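Local atomic coordinates of BugD (Bordetella pertussis Tohama I, PDB entry 2F5X), a protein that is a periplasmic solute receptor that binds aspartic acid, probably delivering it to a tripartite tricarboxylate-type transporter. Residues N20-F25 with T64-R69; D32-S37 with I77-A82; P94-E97 with S101-P104; G148-L153 with C190-N195; G236-M241 with A291-Q296. One frame throughout, in Å; residues are numbered along the deposited sequence.

Interaction 1 (N20-F25 with T64-R69); sequences NMVVPF and TTQVAR. With ASP (aspartic acid), chain D.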
# COMPACT_ATOMS: atom_id res chain seq x y z
N ASN A 20 13.70 12.75 7.95
CA ASN A 20 13.71 11.41 7.37
C ASN A 20 12.31 10.83 7.32
O ASN A 20 11.62 10.79 8.34
CB ASN A 20 14.61 10.47 8.16
CG ASN A 20 16.07 10.91 8.15
OD1 ASN A 20 16.74 10.93 9.19
ND2 ASN A 20 16.57 11.27 6.97
N MSE A 21 11.91 10.40 6.12
CA MSE A 21 10.61 9.77 5.91
C MSE A 21 10.85 8.30 5.62
O MSE A 21 11.42 7.94 4.59
CB MSE A 21 9.87 10.44 4.76
CG MSE A 21 8.79 9.58 4.11
SE MSE A 21 7.70 10.58 2.85
CE MSE A 21 6.99 11.47 4.15
N VAL A 22 10.44 7.45 6.55
CA VAL A 22 10.62 6.01 6.40
C VAL A 22 9.47 5.40 5.59
O VAL A 22 8.30 5.59 5.93
CB VAL A 22 10.74 5.32 7.79
CG1 VAL A 22 10.76 3.77 7.67
CG2 VAL A 22 11.97 5.86 8.54
N VAL A 23 9.84 4.67 4.55
CA VAL A 23 8.92 3.88 3.74
C VAL A 23 9.27 2.41 4.03
O VAL A 23 10.38 1.99 3.72
CB VAL A 23 9.14 4.18 2.24
CG1 VAL A 23 8.41 3.17 1.34
CG2 VAL A 23 8.69 5.59 1.92
N PRO A 24 8.38 1.66 4.68
CA PRO A 24 8.69 0.27 5.07
C PRO A 24 8.76 -0.78 3.95
O PRO A 24 8.42 -1.95 4.18
CB PRO A 24 7.56 -0.07 6.05
CG PRO A 24 7.11 1.31 6.57
CD PRO A 24 7.09 2.09 5.25
N PHE A 25 9.22 -0.37 2.77
CA PHE A 25 9.31 -1.26 1.61
C PHE A 25 10.46 -0.87 0.71
O PHE A 25 10.96 0.26 0.79
CB PHE A 25 8.01 -1.22 0.79
CG PHE A 25 6.82 -1.73 1.54
CD1 PHE A 25 6.62 -3.10 1.71
CD2 PHE A 25 5.91 -0.85 2.10
CE1 PHE A 25 5.54 -3.58 2.43
CE2 PHE A 25 4.81 -1.32 2.82
CZ PHE A 25 4.62 -2.69 2.98
N THR A 64 7.66 0.23 10.15
CA THR A 64 6.69 0.87 11.03
C THR A 64 7.21 0.88 12.46
O THR A 64 7.14 1.91 13.15
CB THR A 64 5.34 0.14 10.94
OG1 THR A 64 4.81 0.32 9.62
CG2 THR A 64 4.31 0.82 11.88
N THR A 65 7.77 -0.25 12.88
CA THR A 65 8.33 -0.40 14.21
C THR A 65 9.51 0.55 14.40
O THR A 65 9.65 1.14 15.48
CB THR A 65 8.77 -1.85 14.43
OG1 THR A 65 7.59 -2.67 14.47
CG2 THR A 65 9.38 -2.04 15.82
N GLN A 66 10.34 0.69 13.37
CA GLN A 66 11.48 1.60 13.43
C GLN A 66 11.05 3.02 13.81
O GLN A 66 11.65 3.64 14.70
CB GLN A 66 12.27 1.61 12.13
CG GLN A 66 13.49 2.50 12.21
CD GLN A 66 14.28 2.54 10.92
OE1 GLN A 66 14.76 1.51 10.46
NE2 GLN A 66 14.41 3.74 10.34
N VAL A 67 10.02 3.54 13.15
CA VAL A 67 9.53 4.87 13.49
C VAL A 67 8.87 4.87 14.87
O VAL A 67 9.05 5.83 15.64
CB VAL A 67 8.60 5.46 12.40
CG1 VAL A 67 8.12 6.86 12.78
CG2 VAL A 67 9.33 5.52 11.08
N ALA A 68 8.15 3.80 15.22
CA ALA A 68 7.54 3.74 16.56
C ALA A 68 8.60 3.91 17.65
O ALA A 68 8.32 4.52 18.69
CB ALA A 68 6.77 2.43 16.76
N ARG A 69 9.80 3.38 17.40
CA ARG A 69 10.90 3.40 18.37
C ARG A 69 11.89 4.57 18.18
O ARG A 69 12.86 4.69 18.92
CB ARG A 69 11.65 2.07 18.31
CG ARG A 69 10.80 0.87 18.69
CD ARG A 69 11.54 -0.47 18.61
NE ARG A 69 12.04 -0.89 19.92
CZ ARG A 69 13.30 -1.22 20.20
NH1 ARG A 69 14.24 -1.17 19.25
NH2 ARG A 69 13.64 -1.59 21.43
N ASP D . 3.21 -0.84 -0.84
CA ASP D . 4.28 -1.87 -0.85
C ASP D . 5.55 -1.37 -1.51
O ASP D . 6.38 -2.16 -2.00
CB ASP D . 3.80 -3.14 -1.55
CG ASP D . 2.69 -3.83 -0.80
OD1 ASP D . 2.07 -4.74 -1.38
OD2 ASP D . 2.38 -3.52 0.38
OXT ASP D . 5.74 -0.15 -1.56

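Interaction 2 (D32-S37 with I77-A82); sequences DNVARS and ILLMHA. With ASP (aspartic acid), chain D.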
# COMPACT_ATOMS: atom_id res chain seq x y z
N ASP A 32 7.08 3.86 -2.22
CA ASP A 32 8.25 4.70 -2.51
C ASP A 32 7.93 5.79 -3.54
O ASP A 32 8.38 6.93 -3.42
CB ASP A 32 9.41 3.82 -2.99
CG ASP A 32 10.70 4.58 -3.09
OD1 ASP A 32 11.15 5.16 -2.07
OD2 ASP A 32 11.33 4.67 -4.17
N ASN A 33 7.15 5.42 -4.56
CA ASN A 33 6.74 6.37 -5.60
C ASN A 33 5.94 7.52 -4.99
O ASN A 33 6.17 8.68 -5.31
CB ASN A 33 5.94 5.67 -6.70
CG ASN A 33 6.80 4.78 -7.59
OD1 ASN A 33 8.03 4.88 -7.60
ND2 ASN A 33 6.16 3.90 -8.35
N VAL A 34 4.99 7.18 -4.11
CA VAL A 34 4.20 8.20 -3.43
C VAL A 34 5.11 9.07 -2.57
O VAL A 34 5.05 10.30 -2.61
CB VAL A 34 3.09 7.57 -2.55
CG1 VAL A 34 2.37 8.63 -1.72
CG2 VAL A 34 2.09 6.81 -3.41
N ALA A 35 5.98 8.42 -1.80
CA ALA A 35 6.84 9.09 -0.84
C ALA A 35 7.77 10.09 -1.51
O ALA A 35 7.92 11.21 -1.04
CB ALA A 35 7.65 8.07 -0.04
N ARG A 36 8.39 9.70 -2.62
CA ARG A 36 9.36 10.59 -3.23
C ARG A 36 8.71 11.80 -3.89
O ARG A 36 9.27 12.90 -3.85
CB ARG A 36 10.31 9.83 -4.15
CG ARG A 36 11.30 9.01 -3.30
CD ARG A 36 12.23 8.12 -4.05
NE ARG A 36 12.85 7.13 -3.17
CZ ARG A 36 14.08 7.23 -2.67
NH1 ARG A 36 14.85 8.29 -2.94
NH2 ARG A 36 14.54 6.26 -1.89
N SER A 37 7.51 11.62 -4.43
CA SER A 37 6.77 12.75 -4.97
C SER A 37 6.30 13.69 -3.86
O SER A 37 6.40 14.91 -3.99
CB SER A 37 5.59 12.27 -5.82
OG SER A 37 6.07 11.63 -6.99
N ILE A 77 9.79 10.39 10.47
CA ILE A 77 8.35 10.22 10.24
C ILE A 77 8.10 8.98 9.39
O ILE A 77 9.02 8.48 8.72
CB ILE A 77 7.71 11.49 9.63
CG1 ILE A 77 8.27 11.79 8.24
CG2 ILE A 77 7.90 12.68 10.57
CD1 ILE A 77 7.63 13.01 7.55
N LEU A 78 6.87 8.49 9.43
CA LEU A 78 6.51 7.26 8.75
C LEU A 78 5.53 7.55 7.63
O LEU A 78 4.54 8.24 7.85
CB LEU A 78 5.87 6.29 9.75
CG LEU A 78 5.33 4.97 9.19
CD1 LEU A 78 6.50 4.08 8.75
CD2 LEU A 78 4.47 4.28 10.25
N LEU A 79 5.80 7.02 6.44
CA LEU A 79 4.77 6.97 5.40
C LEU A 79 4.42 5.50 5.21
O LEU A 79 5.26 4.71 4.77
CB LEU A 79 5.22 7.60 4.08
CG LEU A 79 4.08 7.54 3.03
CD1 LEU A 79 3.01 8.64 3.27
CD2 LEU A 79 4.62 7.57 1.63
N MSE A 80 3.20 5.14 5.56
CA MSE A 80 2.79 3.75 5.53
C MSE A 80 1.34 3.65 5.07
O MSE A 80 0.57 4.60 5.23
CB MSE A 80 2.99 3.11 6.91
CG MSE A 80 2.69 1.60 7.02
SE MSE A 80 3.56 0.49 5.66
CE MSE A 80 2.61 -1.19 6.05
N HIS A 81 0.97 2.50 4.52
CA HIS A 81 -0.36 2.30 3.97
C HIS A 81 -1.24 1.44 4.87
O HIS A 81 -0.88 1.18 6.03
CB HIS A 81 -0.26 1.76 2.54
CG HIS A 81 0.43 0.43 2.41
ND1 HIS A 81 0.14 -0.65 3.21
CD2 HIS A 81 1.37 0.01 1.53
CE1 HIS A 81 0.87 -1.69 2.83
NE2 HIS A 81 1.63 -1.31 1.82
N ALA A 82 -2.39 1.02 4.34
CA ALA A 82 -3.39 0.24 5.08
C ALA A 82 -2.84 -1.00 5.78
O ALA A 82 -3.47 -1.52 6.71
CB ALA A 82 -4.56 -0.14 4.16
N ASP D . 3.21 -0.84 -0.84
CA ASP D . 4.28 -1.87 -0.85
C ASP D . 5.55 -1.37 -1.51
O ASP D . 6.38 -2.16 -2.00
CB ASP D . 3.80 -3.14 -1.55
CG ASP D . 2.69 -3.83 -0.80
OD1 ASP D . 2.07 -4.74 -1.38
OD2 ASP D . 2.38 -3.52 0.38
OXT ASP D . 5.74 -0.15 -1.56

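Interaction 3 (P94-E97 with S101-P104); sequences PGYE and SFEP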
# COMPACT_ATOMS: atom_id res chain seq x y z
N PRO A 94 3.30 -7.19 16.28
CA PRO A 94 3.76 -6.50 15.07
C PRO A 94 4.88 -5.48 15.33
O PRO A 94 5.46 -4.98 14.37
CB PRO A 94 2.50 -5.80 14.57
CG PRO A 94 1.70 -5.56 15.79
CD PRO A 94 1.95 -6.75 16.69
N GLY A 95 5.15 -5.17 16.60
CA GLY A 95 6.22 -4.25 16.95
C GLY A 95 5.73 -2.87 17.36
O GLY A 95 6.51 -2.04 17.82
N TYR A 96 4.43 -2.63 17.19
CA TYR A 96 3.84 -1.33 17.50
C TYR A 96 2.39 -1.52 17.90
O TYR A 96 1.81 -2.59 17.69
CB TYR A 96 3.95 -0.36 16.31
CG TYR A 96 3.18 -0.83 15.09
CD1 TYR A 96 1.93 -0.29 14.78
CD2 TYR A 96 3.69 -1.83 14.27
CE1 TYR A 96 1.21 -0.74 13.68
CE2 TYR A 96 2.98 -2.28 13.16
CZ TYR A 96 1.74 -1.73 12.88
OH TYR A 96 1.03 -2.16 11.78
N GLU A 97 1.83 -0.47 18.49
CA GLU A 97 0.45 -0.42 18.92
C GLU A 97 -0.23 0.57 17.97
O GLU A 97 0.14 1.74 17.94
CB GLU A 97 0.41 0.06 20.38
CG GLU A 97 -0.68 -0.58 21.25
CD GLU A 97 -2.01 0.14 21.15
OE1 GLU A 97 -2.79 0.07 22.12
OE2 GLU A 97 -2.29 0.77 20.11
N SER A 101 1.13 4.05 19.37
CA SER A 101 2.57 4.17 19.14
C SER A 101 3.00 5.47 18.46
O SER A 101 4.19 5.82 18.49
CB SER A 101 3.09 2.97 18.34
OG SER A 101 3.16 1.84 19.18
N PHE A 102 2.04 6.17 17.88
CA PHE A 102 2.32 7.34 17.04
C PHE A 102 1.44 8.53 17.34
O PHE A 102 0.36 8.38 17.92
CB PHE A 102 2.10 6.98 15.56
CG PHE A 102 2.96 5.85 15.08
CD1 PHE A 102 4.25 6.09 14.58
CD2 PHE A 102 2.50 4.54 15.12
CE1 PHE A 102 5.06 5.03 14.14
CE2 PHE A 102 3.29 3.49 14.67
CZ PHE A 102 4.57 3.73 14.19
N GLU A 103 1.92 9.71 16.96
CA GLU A 103 1.06 10.87 16.77
C GLU A 103 0.71 10.90 15.28
O GLU A 103 1.58 11.11 14.43
CB GLU A 103 1.77 12.17 17.17
CG GLU A 103 2.42 12.18 18.56
CD GLU A 103 1.45 11.91 19.70
OE1 GLU A 103 0.22 12.07 19.50
OE2 GLU A 103 1.91 11.55 20.82
N PRO A 104 -0.56 10.67 14.93
CA PRO A 104 -0.97 10.71 13.52
C PRO A 104 -0.85 12.13 12.96
O PRO A 104 -1.14 13.10 13.68
CB PRO A 104 -2.43 10.23 13.54
CG PRO A 104 -2.90 10.45 14.94
CD PRO A 104 -1.69 10.38 15.84

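Interaction 4 (G148-L153 with C190-N195); sequences GAASHL and CDQTTN. With ASP (aspartic acid), chain D.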
# COMPACT_ATOMS: atom_id res chain seq x y z
N GLY A 148 1.13 -8.69 5.99
CA GLY A 148 0.96 -7.29 6.37
C GLY A 148 0.96 -6.31 5.20
O GLY A 148 0.58 -5.16 5.37
N ALA A 149 1.40 -6.75 4.03
CA ALA A 149 1.48 -5.88 2.85
C ALA A 149 0.11 -5.69 2.20
O ALA A 149 -0.82 -6.46 2.46
CB ALA A 149 2.49 -6.44 1.83
N ALA A 150 0.01 -4.70 1.32
CA ALA A 150 -1.20 -4.48 0.52
C ALA A 150 -1.41 -5.68 -0.41
O ALA A 150 -2.52 -6.21 -0.54
CB ALA A 150 -1.07 -3.19 -0.30
N SER A 151 -0.32 -6.12 -1.03
CA SER A 151 -0.36 -7.26 -1.93
C SER A 151 -0.68 -8.54 -1.18
O SER A 151 -1.23 -9.48 -1.75
CB SER A 151 0.97 -7.40 -2.69
OG SER A 151 2.08 -7.42 -1.79
N HIS A 152 -0.36 -8.58 0.12
CA HIS A 152 -0.73 -9.72 0.96
C HIS A 152 -2.23 -9.75 1.24
O HIS A 152 -2.87 -10.80 1.11
CB HIS A 152 0.06 -9.72 2.27
CG HIS A 152 -0.47 -10.69 3.29
ND1 HIS A 152 -1.22 -10.30 4.37
CD2 HIS A 152 -0.38 -12.04 3.36
CE1 HIS A 152 -1.58 -11.37 5.06
NE2 HIS A 152 -1.08 -12.44 4.47
N LEU A 153 -2.79 -8.59 1.62
CA LEU A 153 -4.22 -8.47 1.86
C LEU A 153 -5.02 -8.86 0.61
O LEU A 153 -5.91 -9.72 0.67
CB LEU A 153 -4.58 -7.05 2.31
CG LEU A 153 -6.08 -6.69 2.32
CD1 LEU A 153 -6.85 -7.58 3.32
CD2 LEU A 153 -6.28 -5.23 2.64
N CYS A 190 -1.28 -9.31 -6.98
CA CYS A 190 -2.13 -8.13 -6.85
C CYS A 190 -1.27 -7.00 -6.34
O CYS A 190 -0.58 -7.16 -5.33
CB CYS A 190 -3.25 -8.39 -5.84
SG CYS A 190 -4.57 -7.14 -5.80
N ASP A 191 -1.30 -5.86 -7.02
CA ASP A 191 -0.35 -4.78 -6.71
C ASP A 191 -1.02 -3.42 -7.02
O ASP A 191 -2.02 -3.37 -7.74
CB ASP A 191 0.95 -5.03 -7.48
CG ASP A 191 2.09 -4.06 -7.15
OD1 ASP A 191 2.09 -3.34 -6.12
OD2 ASP A 191 3.07 -3.99 -7.91
N GLN A 192 -0.50 -2.36 -6.42
CA GLN A 192 -1.10 -1.03 -6.54
C GLN A 192 -0.80 -0.38 -7.88
O GLN A 192 0.27 -0.61 -8.44
CB GLN A 192 -0.61 -0.13 -5.43
CG GLN A 192 -1.05 -0.60 -4.04
CD GLN A 192 -0.14 -0.04 -2.98
OE1 GLN A 192 0.70 -0.76 -2.43
NE2 GLN A 192 -0.28 1.23 -2.71
N THR A 193 -1.74 0.43 -8.38
CA THR A 193 -1.55 1.13 -9.67
C THR A 193 -0.35 2.08 -9.70
O THR A 193 0.18 2.37 -10.76
CB THR A 193 -2.83 1.87 -10.11
OG1 THR A 193 -3.23 2.81 -9.09
CG2 THR A 193 -4.01 0.90 -10.23
N THR A 194 0.10 2.55 -8.54
CA THR A 194 1.31 3.37 -8.46
C THR A 194 2.56 2.56 -8.80
O THR A 194 3.64 3.14 -9.02
CB THR A 194 1.48 3.95 -7.05
OG1 THR A 194 1.14 2.93 -6.11
CG2 THR A 194 0.47 5.08 -6.81
N ASN A 195 2.43 1.23 -8.83
CA ASN A 195 3.51 0.36 -9.29
C ASN A 195 3.24 -0.36 -10.62
O ASN A 195 4.18 -0.71 -11.36
CB ASN A 195 3.90 -0.66 -8.21
CG ASN A 195 5.27 -1.28 -8.45
OD1 ASN A 195 6.25 -0.56 -8.69
ND2 ASN A 195 5.34 -2.60 -8.40
N ASP D . 3.21 -0.84 -0.84
CA ASP D . 4.28 -1.87 -0.85
C ASP D . 5.55 -1.37 -1.51
O ASP D . 6.38 -2.16 -2.00
CB ASP D . 3.80 -3.14 -1.55
CG ASP D . 2.69 -3.83 -0.80
OD1 ASP D . 2.07 -4.74 -1.38
OD2 ASP D . 2.38 -3.52 0.38
OXT ASP D . 5.74 -0.15 -1.56
O HOH W 1 -0.60 -10.56 -4.38

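Interaction 5 (G236-M241 with A291-Q296); sequences GIWHGM and AKVKQQ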
# COMPACT_ATOMS: atom_id res chain seq x y z
N GLY A 236 -9.01 -0.55 -1.30
CA GLY A 236 -8.36 0.73 -1.54
C GLY A 236 -7.25 0.92 -0.54
O GLY A 236 -7.47 0.92 0.69
N ILE A 237 -6.03 1.07 -1.04
CA ILE A 237 -4.87 1.15 -0.15
C ILE A 237 -4.63 2.61 0.23
O ILE A 237 -3.92 3.35 -0.46
CB ILE A 237 -3.65 0.49 -0.82
CG1 ILE A 237 -3.96 -1.00 -1.11
CG2 ILE A 237 -2.39 0.60 0.06
CD1 ILE A 237 -4.35 -1.86 0.11
N TRP A 238 -5.28 3.03 1.31
CA TRP A 238 -5.04 4.36 1.84
C TRP A 238 -3.64 4.40 2.44
O TRP A 238 -3.10 3.37 2.85
CB TRP A 238 -6.10 4.76 2.89
CG TRP A 238 -6.25 3.76 4.02
CD1 TRP A 238 -7.13 2.72 4.09
CD2 TRP A 238 -5.50 3.74 5.24
NE1 TRP A 238 -6.97 2.04 5.27
CE2 TRP A 238 -5.98 2.65 6.00
CE3 TRP A 238 -4.47 4.53 5.77
CZ2 TRP A 238 -5.47 2.33 7.27
CZ3 TRP A 238 -3.95 4.22 7.04
CH2 TRP A 238 -4.45 3.12 7.77
N HIS A 239 -3.06 5.59 2.45
CA HIS A 239 -1.74 5.84 3.01
C HIS A 239 -1.87 6.94 4.06
O HIS A 239 -2.66 7.89 3.88
CB HIS A 239 -0.77 6.34 1.92
CG HIS A 239 -0.24 5.27 1.01
ND1 HIS A 239 -1.06 4.45 0.25
CD2 HIS A 239 1.03 4.91 0.71
CE1 HIS A 239 -0.31 3.63 -0.47
NE2 HIS A 239 0.96 3.89 -0.21
N GLY A 240 -1.09 6.82 5.13
CA GLY A 240 -1.06 7.82 6.19
C GLY A 240 0.36 8.26 6.51
O GLY A 240 1.33 7.61 6.10
N MSE A 241 0.48 9.36 7.24
CA MSE A 241 1.77 9.84 7.71
C MSE A 241 1.67 9.97 9.23
O MSE A 241 0.70 10.50 9.74
CB MSE A 241 2.11 11.19 7.07
CG MSE A 241 3.40 11.79 7.58
SE MSE A 241 3.76 13.45 6.67
CE MSE A 241 4.14 12.76 5.01
N ALA A 291 -9.24 8.24 12.93
CA ALA A 291 -10.55 7.63 12.66
C ALA A 291 -10.43 6.49 11.65
O ALA A 291 -11.09 5.46 11.79
CB ALA A 291 -11.53 8.68 12.14
N LYS A 292 -9.59 6.69 10.63
CA LYS A 292 -9.37 5.66 9.62
C LYS A 292 -8.79 4.39 10.25
O LYS A 292 -9.29 3.29 10.00
CB LYS A 292 -8.44 6.17 8.51
CG LYS A 292 -8.22 5.16 7.35
CD LYS A 292 -9.51 4.88 6.56
CE LYS A 292 -9.97 6.08 5.74
NZ LYS A 292 -11.25 5.80 5.03
N VAL A 293 -7.75 4.55 11.06
CA VAL A 293 -7.14 3.40 11.76
C VAL A 293 -8.15 2.71 12.68
O VAL A 293 -8.23 1.47 12.71
CB VAL A 293 -5.86 3.82 12.54
CG1 VAL A 293 -5.32 2.64 13.40
CG2 VAL A 293 -4.77 4.30 11.57
N LYS A 294 -8.92 3.50 13.42
CA LYS A 294 -9.93 2.99 14.35
C LYS A 294 -10.96 2.11 13.65
O LYS A 294 -11.36 1.07 14.18
CB LYS A 294 -10.62 4.16 15.08
CG LYS A 294 -11.72 3.74 16.05
CD LYS A 294 -12.45 4.94 16.64
CE LYS A 294 -13.73 4.52 17.38
NZ LYS A 294 -14.62 5.70 17.64
N GLN A 295 -11.38 2.52 12.45
CA GLN A 295 -12.36 1.76 11.67
C GLN A 295 -11.71 0.54 11.01
O GLN A 295 -12.31 -0.54 10.96
CB GLN A 295 -13.01 2.66 10.61
CG GLN A 295 -14.19 2.02 9.87
CD GLN A 295 -13.77 1.05 8.78
OE1 GLN A 295 -12.69 1.21 8.18
NE2 GLN A 295 -14.60 0.05 8.51
N GLN A 296 -10.49 0.71 10.52
CA GLN A 296 -9.87 -0.29 9.66
C GLN A 296 -9.34 -1.53 10.38
O GLN A 296 -9.48 -2.65 9.86
CB GLN A 296 -8.76 0.33 8.82
CG GLN A 296 -9.30 1.20 7.68
CD GLN A 296 -9.64 0.39 6.45
OE1 GLN A 296 -8.76 0.04 5.68
NE2 GLN A 296 -10.93 0.09 6.27
O HOH W 2 -9.49 0.21 2.84

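Interaction 1 (N20-F25 with T64-R69)
P24 packs CG of its pyrrolidine ring against T64, and the next residue, F25, turns its aromatic ring to the bound aspartic acid. The ligand occupies one face of that phenyl ring, with its CA 3.4 Å above the plane and over the centre, while F25 CG comes within 3.3 Å of the ligand C atom. H81 also meets the F25 ring, the two planes only about 20° apart.

Across the contact itself no hydrogen bond is made, and the joint depends on aliphatic groups. V22 CB approaches V67 CG2 at 3.6 Å, and the two valines lie alongside each other, pointing opposite ways. V67 has CG1 anti to its backbone N (chi1 -179°), which places CG2 against both CB and CG2 of V22. Beside this pair the extended chain of Q66 comes at an angle to V22, its amide NE2 3.7 Å from V22 CG2. Nearer the pocket, P24 CG rests 3.8 Å from T64 N and 3.9 Å from T64 OG1; that hydroxyl is already engaged by the carbonyl of G60, so its role toward the proline is one of packing.

M21 and V23 face the other way, onto A35 of helix 30-46. Strand 19-23 therefore lies between two helices, and helix 61-68 belongs to the beta-alpha-beta crossover that runs from strand 50-54 over strand 19-23 to strand 76-81. This is the layered alpha/beta core of a periplasmic binding protein lobe, and F25, just past the C-terminal end of strand 19-23, lines its ligand pocket.

Interaction 2 (D32-S37 with I77-A82)
L79 reaches out from strand 76-81 to A35 and V34 on helix 30-46. Its CB points to the helix but stays short of contact, and CG, set anti to the backbone N (chi1 -179°), carries the branch onward. At the tip the two methyls part company. L79 CD2 presses on the helix, 3.5 Å from A35 CB and 3.7 Å from A35 CA. On the adjoining strand, G240 O lies 3.4 Å from L79 CD1. V34 approaches L79 CD2 from across its side, V34 CG1 at 4.2 Å, the two side chains nearly perpendicular. The A35 methyl pair is tighter than ordinary van der Waals contact, and the small alanine lets the helix come close to the sheet.

Away from the strand, D32 and R36 form a salt bridge one helical turn apart. R36 NE donates to D32 OD1 at 2.8 Å on the syn side of the carboxylate. N54 joins both partners, its ND2 bonding D32 OD1 and its OD1 bonding R36 NH2.

At the strand's end H81 hands NE2 to the ligand side-chain carboxylate, 2.7 Å from OD2 of the aspartic acid at an N-H...O angle of 141°. ND1 on the far side of the ring is bonded to G83 N, capping the chain where it turns into the next helix.

The contact between the two segments is purely apolar, through one leucine methyl. In the pocket, ND1 accepting from G83 N is consistent with a neutral imidazole protonated on NE2, which can then donate to OD2.

Interaction 3 (P94-E97 with S101-P104)
E97 and S101 face each other across a tight reversal, their CA atoms 5.1 Å apart, closed by the backbone bond from S101 N to E97 O at 2.9 Å, an i+4 to i link of the alpha-turn kind. The serine side chain adds a second tie: E97 N donates to S101 OG at 2.8 Å, nearly straight at 168°. In the serine rotamer OG is anti to the carbonyl carbon (chi1 -75°), which directs it back to E97 N. S101 OG also lies 3.7 Å from Y96 CB.

One residue outward from the E97–S101 pair, Y96 and F102 meet. F102 brings the edge of its ring, through CE2, to within 4.0 Å of Y96 CD1, and the two side chains approach obliquely. F102 also packs against helix 61-68, while Y96 OH reaches beyond the turn to the carbonyl of F84.

E97 bends back within the connection, OE2 accepting from Y99 N. With backbone, hydroxyl and carboxylate each taking up an amide hydrogen, the short link before strand 102-117 is held by its own polar groups, and the two rings form its apolar inner side.

Interaction 4 (G148-L153 with C190-N195)
C190 opens the second segment with its carbonyl against S151: C190 O lies 3.1 Å from S151 CB and makes a CA-H...O contact with S151 CA. A water completes the join, donating to S151 O and accepting from C190 N, and a disulfide ties C190 to C154, which belongs to the same helix as S151.

D191 turns away from the helix. Q192 N approaches D191 OD1 from above the carboxylate plane, whereas N195 ND2 uses the syn lone pair of D191 OD2 at 2.7 Å, almost straight at 177°.

Q192, the N-cap residue of helix 193-201, sends its extended side chain into the pocket, where OE1 lies 3.0 Å from the ligand amino N, its hydrogen-bond donor, and 3.7 Å from A150 CB. From the other segment A150 N donates to ligand OD2 at 2.8 Å. Ligand OD1 receives two bonds, from S151 N at 2.8 Å and from S151 OG at 2.7 Å; A145 N also bonds this hydroxyl and would help to position it. The ligand side-chain carboxylate thus sits at the N-terminus of helix 150-162, whose dipole would be expected to favour the negative charge.

T193 and T194 form the first turn of helix 193-201, where T194 O meets N33 of helix 30-46. Strand 188-192 lies between strands 102-117 and 141-144, with P30 from helix 30-46 packed against D191 and Q192.

Interaction 5 (G236-M241 with A291-Q296)
W238 holds CG between its backbone N and carbonyl carbon (chi1 54°), and Q296 has CG anti to its own carbonyl carbon with a bend at chi2; the indole and the amide chain run alongside each other in opposite senses, their planes 69° apart. The pair joins strand 236-244 to the long C-terminal helix 286-306 in the binding-protein fold. That strand pairs with strands 76-81 and 102-117, the latter reaching on to strand 188-192 of the other lobe.

K292 lies over one face of the indole, its CG 3.6 Å above the ring plane in a CH-pi contact with the five-membered ring. The lysine chain is bent at chi2 and chi3, and NZ is too far from the ring for more than a weak attraction. V293 CG2 touches the six-membered end of the W238 indole at CH2, 4.0 Å away.

At the indole edge W238 NE1 donates to Q296 OE1 at 2.7 Å. The acceptor lies in the ring plane, but the donor stands above the amide's carbonyl plane. W300 NE1 also bonds OE1, so two indoles share one amide oxygen. Q296 NE2 in turn gives a nearly straight bond (170°) to Q295 OE1, fixing which way the amide faces. A third partner of Q296 OE1 is a water at 2.9 Å, whose other hydrogen bond, 3.0 Å long, ends on G236 O.

Interactions 1, 2 and 4 meet at the bound aspartic acid: F25, H81 and the A150, S151 and Q192 group approach it from different parts of the chain. Interactions 1 and 2 share the sheet of one lobe, where V22 N lies 2.8 Å from I77 O, and their centres are 10 Å apart. Interaction 2 reaches interaction 4 through H81 CE1, 3.5 Å from A150 N, and interaction 5 through M80 O, 2.8 Å from G240 N. I237 and H239 of interaction 5 pack on Q192, which binds the ligand amino group. Interaction 3 touches interaction 1 where T64 O lies 3.3 Å from F102 CZ. The side chains of Y96 and W238 stay about 12 Å and 11 Å from the ligand.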